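Local coordinates for protein chitinase (Chromobacterium violaceum, PDB 4TXG) that probably hydrolyses the glycosidic bonds of chitin as a glycoside hydrolase of family 18, with a TIM-barrel catalytic domain, at residues A590-A594 with N595-G599; D177-W180 with S181-H185; S578-E582 with Q583-Q587; G450-A454 with S455-M459; Q384-K387 with Y388-F391. One frame throughout, in Å; residues are numbered along the deposited sequence.

Contact 1: A590-A594 with N595-G599; sequences AWIDA and NNVGG
With chi1 at 175°, Trp591 turns its indole to the side of its own carbonyl carbon; Asn595, with CG beside its backbone N (chi1 -78°), brings ND2 of its amide over one face of that ring. They meet where helix 582-594 ends in a Schellman motif: Asn596 takes positive phi, and two backbone bonds run back into the last turn. Val597 N donates to Ile592 O over 3.0 Å, and Asn596 N reaches Asp593 O at 3.1 Å. Trp591 O accepts twice from one residue, from Asn595 N and from Asn595 ND2, each 3.1 Å away and on opposite faces of the carbonyl plane. This second bond should fix the rotation of the amide, which stands 53° to the indole with ND2 3.3 Å above the ring plane, displaced toward the rim. Asn595 ND2 and Trp591 NE1 are both donors; NE1 gives its hydrogen to Asp442. Asp593 turns away to salt bridges with Arg153 and Arg154, and Arg154 also holds Asn596 OD1, so the helix end is tied to the residues just ahead of strand 155-161. Past the turn, Val597 supplies the apolar contact usual in a Schellman motif. Its CB lies 3.8 Å from Ile592 CD1, the two side chains crossing nearly at right angles, and its CG2 approaches Trp591 CZ3 at 4.0 Å. Ile592 CD1 also rests 3.6 Å from Gly599 O.

Contact 2: D177-W180 with S181-H185; sequences DIPW and SKLTH. With CS (cesium ion), chain N.
Leu183, just past a tight bend with Trp180 and Ser181 at its corners, folds back over Pro179 and Ile178. Its CG, set beside the backbone N by chi1 of -59°, comes 3.4 Å from Pro179 O and 4.2 Å from Pro179 CG. Further out, Leu183 CD1 meets Ile178 CG2 at 3.5 Å, the two side chains crossing at about a right angle. The same methyl of Ile178 also lies 3.8 Å above the plane of the Trp180 ring, displaced toward its rim, so one CG2 is wedged between the leucine and the indole. Pro179 works chiefly through its backbone: it is the centre of an inverse gamma turn, and its O accepts from Lys182 N at 3.0 Å, which makes 179-182 a type I beta turn. Within the TIM barrel this bend lies in the loop from strand 155-161 to strand 185-193 and delivers the chain to the second of them. The Trp180 indole is stacked on Tyr239, with NE1 bonded to Ala175 O. Trp180 O and Leu183 O both accept from Asn150 ND2. Past the bend, Thr184 OG1 sits in the ring plane of His185, 2.8 Å from ND1 in a hydrogen bond. On the other flank a cesium ion is bound by Ile178 O at 3.3 Å, with Ser176 O and two waters as its further ligands.

Contact 3: S578-E582 with Q583-Q587; sequences STEDE and QSIAQ
Ser584 and Glu580 make a short side-chain hydrogen bond, Ser584 OG giving its proton to Glu580 OE1 over 2.5 Å from 40° above the carboxylate plane. Glu580 reaches the serine because its chain bends at chi2 (82°) and curls back toward the helix. The same hydroxyl is also an acceptor, taking Asp581 N at 3.1 Å, so both functions of this buried OG are used. Asp581 in turn caps the helix through OD1, which, brought round by CG standing between backbone N and carbonyl carbon, accepts from Gln583 N, the amide before that of Ser584, at 3.2 Å, again from above the carboxylate plane. Asp581 OD2 turns the other way to salt bridges with Arg557 and Lys526. Two cations and a helix N terminus so near would be expected to keep this aspartate ionised.

Backbone bonds start the helix proper. Ile585 N donates to Asp581 O at 2.9 Å, and Ala586 N to Glu582 O at 3.0 Å.

The apolar part is small: Ile585 CD1 packs 3.7 Å from Glu580 CG, crossing it at about a right angle, and the isoleucine continues onto Val461 of strand 457-462 and Leu631 and Leu632 of helix 627-636. Beyond this methylene, Glu580 OE2 forms a salt bridge with Lys588, one turn further along the helix.

Asp581 at the N-cap and Ser584 three residues on form a capping box, which starts helix 582-594 where the chain leaves the small antiparallel sheet, probably the α+β insertion found in many family 18 chitinases, and returns to the TIM barrel.

Contact 4: G450-A454 with S455-M459; sequences GGLPA and SRVNM
Arg456 N donates to Pro453 O at 3.0 Å and Val457 N to Ala454 O at 3.1 Å, two successive three-residue bonds that form a short 3-10 turn ahead of barrel strand 457-462. Leu452 and Arg456 then cross at about a right angle. The methyl CD2 of Leu452 stands 3.2 Å above the centre of the guanidinium and nearly equally close to CZ and NH2. The arginine chain runs past the proline ring, Arg456 CD 3.7 Å from Pro453 CG, and then bends at chi3 (56°) to turn the flat group toward Leu452. On the other branch, Leu452 CD1 touches Val457 CG2 at 3.8 Å. One water links Gly451 O, ahead of the turn, to Arg456 NH1, giving a hydrogen to the first and accepting from the second, with both bonds 2.9 Å long. NH2 is held by Leu389 O, in the loop leading into strand 391-395, NH1 also by Glu124 O, and NE weakly by Asp390 O. A buried cation with a methyl over one face and carbonyl oxygens and a water around its N-H groups implies that its charge is probably offset by the carbonyl dipoles, and that its rotation is fixed from several directions.

Contact 5: Q384-K387 with Y388-F391; sequences QGLK and YLDF
Lys387 and Tyr388 lie side by side at the end of a short 3-10 turn that precedes strand 391-395 of the TIM barrel. Two backbone bonds make the turn: Tyr388 N to Gly385 O at 3.1 Å, and Leu389 N to Leu386 O, also at 3.1 Å. Contact between side chains is closest on the solvent side. There Lys387 CG is poised over the middle of the tyrosine ring, 3.7 Å from its centroid and 7° off the normal, a CH-pi contact. CG lies between the backbone N and carbonyl carbon of the lysine (chi1 65°), and so comes over the ring of the next residue. The ring is further hemmed by the turn itself, as Tyr388 CD2 passes 3.5 Å from Gly385 O. Tyr388 also leans on Leu346 of helix 338-360, so the ring bridges that helix and the exposed lysine.

The buried side is packed more loosely across the turn. Leu386 CD2 and Leu389 CD1 come no nearer than 4.2 Å, and Leu389 CG is 3.9 Å from Gly385 O. Each leucine finds its packing mainly beyond the turn: Leu389 on Ile366 and Ala368 of strand 365-371, Leu386 on Leu452. At the outer end, the lysine chain runs on extended past CG along the ring, and Lys387 CD lies 3.9 Å from Tyr388 CZ.

How the contacts relate
From the N terminus the order is contact 2, contact 5, contact 4, contact 3 and contact 1; all are local turns or helix ends in series, and none nests in or crosses another. Contact 2 leads into strand 185-193, contact 5 into strand 391-395, contact 4 into strand 457-462 and contact 1 into strand 599-603, so four of them deliver chain to the TIM barrel. Contacts 3 and 1 start and end helix 582-594. Neighbouring barrel strands join contact 4 to contact 1, with Gly599 O 3.0 Å from Met459 N. Contact 2 reaches contact 5 through an edge-to-face pairing of His185 with Phe391, and contacts 5 and 4 are joined by Arg456 of contact 4, whose NH2 bonds to Leu389 O.

Contact 1: A590-A594 with N595-G599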
# COMPACT_ATOMS: atom_id res chain seq x y z
N ALA A 590 7.60 5.31 16.34
CA ALA A 590 8.55 6.40 16.53
C ALA A 590 9.02 6.91 15.17
O ALA A 590 9.14 8.12 14.96
CB ALA A 590 9.75 5.95 17.37
N TRP A 591 9.26 5.98 14.26
CA TRP A 591 9.71 6.28 12.90
C TRP A 591 8.64 7.06 12.12
O TRP A 591 8.96 7.99 11.37
CB TRP A 591 10.09 4.98 12.20
CG TRP A 591 10.48 5.10 10.74
CD1 TRP A 591 11.73 5.27 10.23
CD2 TRP A 591 9.58 5.04 9.63
NE1 TRP A 591 11.67 5.32 8.85
CE2 TRP A 591 10.36 5.19 8.46
CE3 TRP A 591 8.20 4.86 9.51
CZ2 TRP A 591 9.80 5.18 7.18
CZ3 TRP A 591 7.64 4.85 8.24
CH2 TRP A 591 8.44 5.01 7.10
N ILE A 592 7.38 6.68 12.30
CA ILE A 592 6.25 7.39 11.70
C ILE A 592 6.22 8.84 12.17
O ILE A 592 6.09 9.77 11.36
CB ILE A 592 4.89 6.71 12.07
CG1 ILE A 592 4.75 5.35 11.36
CG2 ILE A 592 3.71 7.62 11.74
CD1 ILE A 592 4.51 5.45 9.86
N ASP A 593 6.32 9.04 13.48
CA ASP A 593 6.21 10.38 14.02
C ASP A 593 7.40 11.24 13.62
O ASP A 593 7.23 12.40 13.26
CB ASP A 593 6.08 10.35 15.55
CG ASP A 593 4.66 10.66 16.03
OD1 ASP A 593 3.84 11.21 15.26
OD2 ASP A 593 4.37 10.33 17.21
N ALA A 594 8.59 10.66 13.66
CA ALA A 594 9.80 11.43 13.36
C ALA A 594 9.87 11.86 11.89
O ALA A 594 10.38 12.93 11.57
CB ALA A 594 11.05 10.61 13.74
N ASN A 595 9.32 11.04 11.00
CA ASN A 595 9.26 11.37 9.57
C ASN A 595 7.97 12.08 9.17
O ASN A 595 7.77 12.37 7.99
CB ASN A 595 9.41 10.10 8.73
CG ASN A 595 10.85 9.64 8.65
OD1 ASN A 595 11.64 10.24 7.92
ND2 ASN A 595 11.20 8.58 9.38
N ASN A 596 7.11 12.34 10.15
CA ASN A 596 5.78 12.92 9.92
C ASN A 596 5.04 12.24 8.78
O ASN A 596 4.42 12.89 7.92
CB ASN A 596 5.90 14.42 9.66
CG ASN A 596 6.32 15.18 10.91
OD1 ASN A 596 5.64 15.13 11.94
ND2 ASN A 596 7.46 15.87 10.84
N VAL A 597 5.07 10.91 8.79
CA VAL A 597 4.36 10.10 7.81
C VAL A 597 2.85 10.25 8.06
O VAL A 597 2.43 10.52 9.17
CB VAL A 597 4.80 8.63 7.89
CG1 VAL A 597 4.20 7.81 6.76
CG2 VAL A 597 6.32 8.55 7.82
N GLY A 598 2.06 10.08 7.01
CA GLY A 598 0.63 10.27 7.12
C GLY A 598 -0.01 9.43 8.20
O GLY A 598 -0.91 9.88 8.93
N GLY A 599 0.46 8.19 8.33
CA GLY A 599 -0.12 7.29 9.30
C GLY A 599 0.25 5.84 9.08
O GLY A 599 1.21 5.53 8.37
O HOH W 1 8.60 15.38 13.38
O HOH W 2 10.45 15.34 9.62

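Contact 2: D177-W180 with S181-H185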
# COMPACT_ATOMS: atom_id res chain seq x y z
N ASP A 177 -16.92 -5.27 17.15
CA ASP A 177 -15.69 -5.58 17.88
C ASP A 177 -14.54 -4.62 17.56
O ASP A 177 -13.49 -4.65 18.21
CB ASP A 177 -15.24 -7.02 17.57
CG ASP A 177 -16.25 -8.05 18.02
OD1 ASP A 177 -16.75 -7.92 19.16
OD2 ASP A 177 -16.57 -8.98 17.25
N ILE A 178 -14.75 -3.79 16.55
CA ILE A 178 -13.76 -2.81 16.12
C ILE A 178 -13.53 -1.76 17.21
O ILE A 178 -14.48 -1.31 17.85
CB ILE A 178 -14.24 -2.11 14.82
CG1 ILE A 178 -14.27 -3.10 13.65
CG2 ILE A 178 -13.36 -0.91 14.47
CD1 ILE A 178 -14.88 -2.51 12.38
N PRO A 179 -12.26 -1.38 17.45
CA PRO A 179 -11.96 -0.28 18.38
C PRO A 179 -12.22 1.09 17.74
O PRO A 179 -11.29 1.82 17.40
CB PRO A 179 -10.47 -0.47 18.68
CG PRO A 179 -9.93 -1.10 17.43
CD PRO A 179 -11.03 -2.03 16.96
N TRP A 180 -13.50 1.42 17.58
CA TRP A 180 -13.90 2.65 16.90
C TRP A 180 -13.28 3.92 17.49
O TRP A 180 -13.01 4.87 16.75
CB TRP A 180 -15.42 2.77 16.93
CG TRP A 180 -16.11 1.82 16.00
CD1 TRP A 180 -16.49 0.54 16.27
CD2 TRP A 180 -16.50 2.08 14.65
NE1 TRP A 180 -17.11 -0.01 15.17
CE2 TRP A 180 -17.12 0.91 14.16
CE3 TRP A 180 -16.40 3.19 13.81
CZ2 TRP A 180 -17.62 0.82 12.86
CZ3 TRP A 180 -16.91 3.10 12.52
CH2 TRP A 180 -17.51 1.92 12.06
N SER A 181 -13.05 3.94 18.80
CA SER A 181 -12.55 5.15 19.46
C SER A 181 -11.04 5.33 19.28
O SER A 181 -10.47 6.30 19.77
CB SER A 181 -12.89 5.13 20.95
OG SER A 181 -12.14 4.14 21.63
N LYS A 182 -10.39 4.39 18.60
CA LYS A 182 -8.94 4.41 18.48
C LYS A 182 -8.45 4.37 17.03
O LYS A 182 -7.26 4.26 16.78
CB LYS A 182 -8.33 3.24 19.26
CG LYS A 182 -8.79 3.18 20.72
CD LYS A 182 -8.06 2.11 21.50
CE LYS A 182 -8.60 1.99 22.92
NZ LYS A 182 -8.63 3.30 23.63
N LEU A 183 -9.39 4.48 16.09
CA LEU A 183 -9.07 4.44 14.65
C LEU A 183 -9.44 5.74 13.93
O LEU A 183 -10.20 6.56 14.46
CB LEU A 183 -9.81 3.28 13.96
CG LEU A 183 -9.61 1.84 14.41
CD1 LEU A 183 -10.47 0.93 13.58
CD2 LEU A 183 -8.15 1.45 14.25
N THR A 184 -8.93 5.92 12.72
CA THR A 184 -9.39 7.04 11.90
C THR A 184 -10.13 6.57 10.64
O THR A 184 -11.03 7.27 10.15
CB THR A 184 -8.22 7.96 11.48
OG1 THR A 184 -7.29 7.23 10.67
CG2 THR A 184 -7.50 8.52 12.72
N HIS A 185 -9.74 5.40 10.13
CA HIS A 185 -10.32 4.83 8.91
C HIS A 185 -10.49 3.32 9.04
O HIS A 185 -9.65 2.65 9.64
CB HIS A 185 -9.45 5.10 7.68
CG HIS A 185 -9.23 6.55 7.37
ND1 HIS A 185 -8.40 7.35 8.13
CD2 HIS A 185 -9.69 7.33 6.37
CE1 HIS A 185 -8.38 8.57 7.62
NE2 HIS A 185 -9.15 8.58 6.55
CS CS N . -16.03 -1.98 20.68
O HOH W 3 -19.07 -2.63 21.05
O HOH W 4 -17.56 0.53 20.33

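Contact 3: S578-E582 with Q583-Q587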
# COMPACT_ATOMS: atom_id res chain seq x y z
N SER A 578 7.61 -15.26 11.91
CA SER A 578 7.78 -13.82 11.96
C SER A 578 6.59 -13.17 12.64
O SER A 578 5.45 -13.39 12.24
CB SER A 578 7.96 -13.23 10.56
OG SER A 578 7.95 -11.82 10.62
N THR A 579 6.85 -12.36 13.66
CA THR A 579 5.76 -11.75 14.42
C THR A 579 5.81 -10.22 14.37
O THR A 579 6.70 -9.62 13.76
CB THR A 579 5.78 -12.22 15.90
OG1 THR A 579 7.04 -11.88 16.49
CG2 THR A 579 5.58 -13.74 15.98
N GLU A 580 4.82 -9.60 15.00
CA GLU A 580 4.76 -8.15 15.13
C GLU A 580 4.13 -7.91 16.49
O GLU A 580 3.04 -8.41 16.77
CB GLU A 580 3.92 -7.53 14.00
CG GLU A 580 3.90 -6.01 13.96
CD GLU A 580 5.12 -5.41 13.27
OE1 GLU A 580 6.26 -5.66 13.72
OE2 GLU A 580 4.95 -4.70 12.27
N ASP A 581 4.81 -7.18 17.37
CA ASP A 581 4.22 -6.97 18.70
C ASP A 581 4.57 -5.59 19.25
O ASP A 581 4.94 -4.70 18.48
CB ASP A 581 4.61 -8.10 19.68
CG ASP A 581 6.11 -8.20 19.96
OD1 ASP A 581 6.87 -7.21 19.81
OD2 ASP A 581 6.54 -9.31 20.39
N GLU A 582 4.42 -5.40 20.55
CA GLU A 582 4.48 -4.04 21.08
C GLU A 582 5.85 -3.39 20.88
O GLU A 582 5.96 -2.18 20.71
CB GLU A 582 4.09 -4.02 22.55
CG GLU A 582 2.63 -4.38 22.76
CD GLU A 582 2.36 -5.05 24.10
OE1 GLU A 582 2.34 -6.31 24.15
OE2 GLU A 582 2.15 -4.32 25.09
N GLN A 583 6.90 -4.20 20.88
CA GLN A 583 8.24 -3.63 20.74
C GLN A 583 8.45 -3.10 19.33
O GLN A 583 8.98 -1.99 19.15
CB GLN A 583 9.33 -4.65 21.10
CG GLN A 583 10.73 -4.02 21.17
CD GLN A 583 11.78 -5.00 21.68
OE1 GLN A 583 11.49 -6.17 21.92
NE2 GLN A 583 13.02 -4.51 21.85
N SER A 584 8.03 -3.86 18.32
CA SER A 584 8.25 -3.44 16.94
C SER A 584 7.27 -2.34 16.53
O SER A 584 7.64 -1.43 15.79
CB SER A 584 8.17 -4.62 15.97
OG SER A 584 6.96 -5.35 16.10
N ILE A 585 6.04 -2.42 17.02
CA ILE A 585 5.07 -1.37 16.77
C ILE A 585 5.56 -0.04 17.38
O ILE A 585 5.44 1.00 16.74
CB ILE A 585 3.66 -1.73 17.33
CG1 ILE A 585 3.05 -2.89 16.52
CG2 ILE A 585 2.72 -0.52 17.29
CD1 ILE A 585 2.92 -2.60 15.02
N ALA A 586 6.16 -0.08 18.57
CA ALA A 586 6.64 1.15 19.19
C ALA A 586 7.79 1.75 18.38
O ALA A 586 7.88 2.97 18.19
CB ALA A 586 7.08 0.92 20.62
N GLN A 587 8.67 0.87 17.89
CA GLN A 587 9.80 1.31 17.08
C GLN A 587 9.31 1.90 15.74
O GLN A 587 9.78 2.95 15.31
CB GLN A 587 10.78 0.14 16.86
CG GLN A 587 12.04 0.52 16.09
CD GLN A 587 13.20 -0.46 16.24
OE1 GLN A 587 13.08 -1.51 16.88
NE2 GLN A 587 14.34 -0.12 15.63

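Contact 4: G450-A454 with S455-M459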
# COMPACT_ATOMS: atom_id res chain seq x y z
N GLY A 450 8.59 10.05 -3.78
CA GLY A 450 8.95 10.59 -5.08
C GLY A 450 7.78 11.33 -5.70
O GLY A 450 7.97 12.35 -6.37
N GLY A 451 6.57 10.82 -5.48
CA GLY A 451 5.39 11.39 -6.12
C GLY A 451 4.29 11.82 -5.17
O GLY A 451 3.21 12.22 -5.61
N LEU A 452 4.56 11.75 -3.86
CA LEU A 452 3.58 12.10 -2.81
C LEU A 452 4.24 12.87 -1.66
O LEU A 452 5.36 12.56 -1.28
CB LEU A 452 2.92 10.85 -2.22
CG LEU A 452 1.94 10.05 -3.10
CD1 LEU A 452 1.55 8.76 -2.38
CD2 LEU A 452 0.72 10.88 -3.45
N PRO A 453 3.51 13.82 -1.06
CA PRO A 453 3.97 14.35 0.23
C PRO A 453 3.79 13.31 1.33
O PRO A 453 2.95 12.41 1.17
CB PRO A 453 3.05 15.55 0.46
CG PRO A 453 1.75 15.12 -0.21
CD PRO A 453 2.21 14.39 -1.47
N ALA A 454 4.54 13.43 2.42
CA ALA A 454 4.46 12.46 3.51
C ALA A 454 3.03 12.33 4.03
O ALA A 454 2.61 11.24 4.43
CB ALA A 454 5.41 12.85 4.65
N SER A 455 2.29 13.43 4.00
CA SER A 455 0.91 13.45 4.51
C SER A 455 -0.04 12.52 3.73
O SER A 455 -1.11 12.18 4.23
CB SER A 455 0.36 14.88 4.48
OG SER A 455 0.39 15.41 3.16
N ARG A 456 0.35 12.10 2.53
CA ARG A 456 -0.52 11.24 1.72
C ARG A 456 0.02 9.82 1.64
O ARG A 456 -0.40 9.05 0.79
CB ARG A 456 -0.71 11.84 0.31
CG ARG A 456 -1.60 13.11 0.35
CD ARG A 456 -1.67 13.90 -0.96
NE ARG A 456 -2.10 13.09 -2.09
CZ ARG A 456 -1.62 13.23 -3.32
NH1 ARG A 456 -0.70 14.16 -3.56
NH2 ARG A 456 -2.03 12.45 -4.31
N VAL A 457 0.93 9.47 2.55
CA VAL A 457 1.46 8.11 2.62
C VAL A 457 1.18 7.49 3.99
O VAL A 457 1.44 8.12 5.01
CB VAL A 457 2.98 8.07 2.37
CG1 VAL A 457 3.51 6.64 2.41
CG2 VAL A 457 3.33 8.72 1.02
N ASN A 458 0.66 6.27 4.01
CA ASN A 458 0.52 5.50 5.25
C ASN A 458 1.22 4.16 5.09
O ASN A 458 1.10 3.52 4.06
CB ASN A 458 -0.94 5.30 5.61
CG ASN A 458 -1.74 6.59 5.50
OD1 ASN A 458 -1.70 7.44 6.38
ND2 ASN A 458 -2.43 6.75 4.39
N MET A 459 1.96 3.74 6.11
CA MET A 459 2.72 2.50 6.00
C MET A 459 2.00 1.35 6.69
O MET A 459 1.49 1.50 7.80
CB MET A 459 4.12 2.69 6.60
CG MET A 459 4.91 3.82 5.93
SD MET A 459 4.97 3.73 4.13
CE MET A 459 5.83 2.18 3.88
O HOH W 5 0.60 13.35 -5.97

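Contact 5: Q384-K387 with Y388-F391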
# COMPACT_ATOMS: atom_id res chain seq x y z
N GLN A 384 2.66 7.01 -12.03
CA GLN A 384 2.03 8.26 -12.43
C GLN A 384 0.65 8.46 -11.79
O GLN A 384 0.22 9.59 -11.56
CB GLN A 384 1.92 8.32 -13.96
CG GLN A 384 3.27 8.39 -14.69
CD GLN A 384 3.79 7.03 -15.11
OE1 GLN A 384 3.84 6.10 -14.31
NE2 GLN A 384 4.20 6.91 -16.38
N GLY A 385 -0.02 7.35 -11.47
CA GLY A 385 -1.35 7.40 -10.89
C GLY A 385 -1.45 7.96 -9.47
O GLY A 385 -2.54 8.22 -9.00
N LEU A 386 -0.31 8.15 -8.80
CA LEU A 386 -0.33 8.66 -7.42
C LEU A 386 -1.05 10.00 -7.28
O LEU A 386 -1.66 10.27 -6.25
CB LEU A 386 1.10 8.81 -6.89
CG LEU A 386 1.85 7.49 -6.64
CD1 LEU A 386 3.27 7.79 -6.18
CD2 LEU A 386 1.13 6.66 -5.60
N LYS A 387 -1.01 10.83 -8.33
CA LYS A 387 -1.61 12.16 -8.25
C LYS A 387 -3.13 12.12 -8.05
O LYS A 387 -3.72 13.11 -7.64
CB LYS A 387 -1.27 12.98 -9.50
CG LYS A 387 -1.88 12.41 -10.77
CD LYS A 387 -1.36 13.10 -12.04
CE LYS A 387 -1.81 14.54 -12.14
NZ LYS A 387 -1.56 15.12 -13.49
N TYR A 388 -3.76 10.98 -8.34
CA TYR A 388 -5.22 10.88 -8.21
C TYR A 388 -5.68 10.41 -6.83
O TYR A 388 -6.87 10.44 -6.54
CB TYR A 388 -5.77 9.94 -9.29
CG TYR A 388 -5.40 10.41 -10.68
CD1 TYR A 388 -5.88 11.61 -11.17
CD2 TYR A 388 -4.54 9.66 -11.48
CE1 TYR A 388 -5.53 12.07 -12.43
CE2 TYR A 388 -4.18 10.12 -12.74
CZ TYR A 388 -4.68 11.32 -13.21
OH TYR A 388 -4.34 11.78 -14.47
N LEU A 389 -4.74 9.98 -6.00
CA LEU A 389 -5.09 9.30 -4.76
C LEU A 389 -5.04 10.21 -3.55
O LEU A 389 -4.03 10.89 -3.30
CB LEU A 389 -4.14 8.11 -4.54
CG LEU A 389 -4.16 7.09 -5.67
CD1 LEU A 389 -3.07 6.04 -5.48
CD2 LEU A 389 -5.53 6.43 -5.74
N ASP A 390 -6.12 10.23 -2.79
CA ASP A 390 -6.11 10.99 -1.54
C ASP A 390 -4.96 10.53 -0.65
O ASP A 390 -4.28 11.35 -0.04
CB ASP A 390 -7.43 10.84 -0.82
CG ASP A 390 -8.53 11.62 -1.49
OD1 ASP A 390 -8.71 12.80 -1.15
OD2 ASP A 390 -9.18 11.05 -2.39
N PHE A 391 -4.76 9.22 -0.57
CA PHE A 391 -3.55 8.69 0.05
C PHE A 391 -3.34 7.24 -0.35
O PHE A 391 -4.23 6.61 -0.92
CB PHE A 391 -3.57 8.84 1.60
CG PHE A 391 -4.76 8.20 2.29
CD1 PHE A 391 -4.78 6.85 2.57
CD2 PHE A 391 -5.82 8.99 2.72
CE1 PHE A 391 -5.85 6.27 3.25
CE2 PHE A 391 -6.91 8.41 3.39
CZ PHE A 391 -6.92 7.05 3.66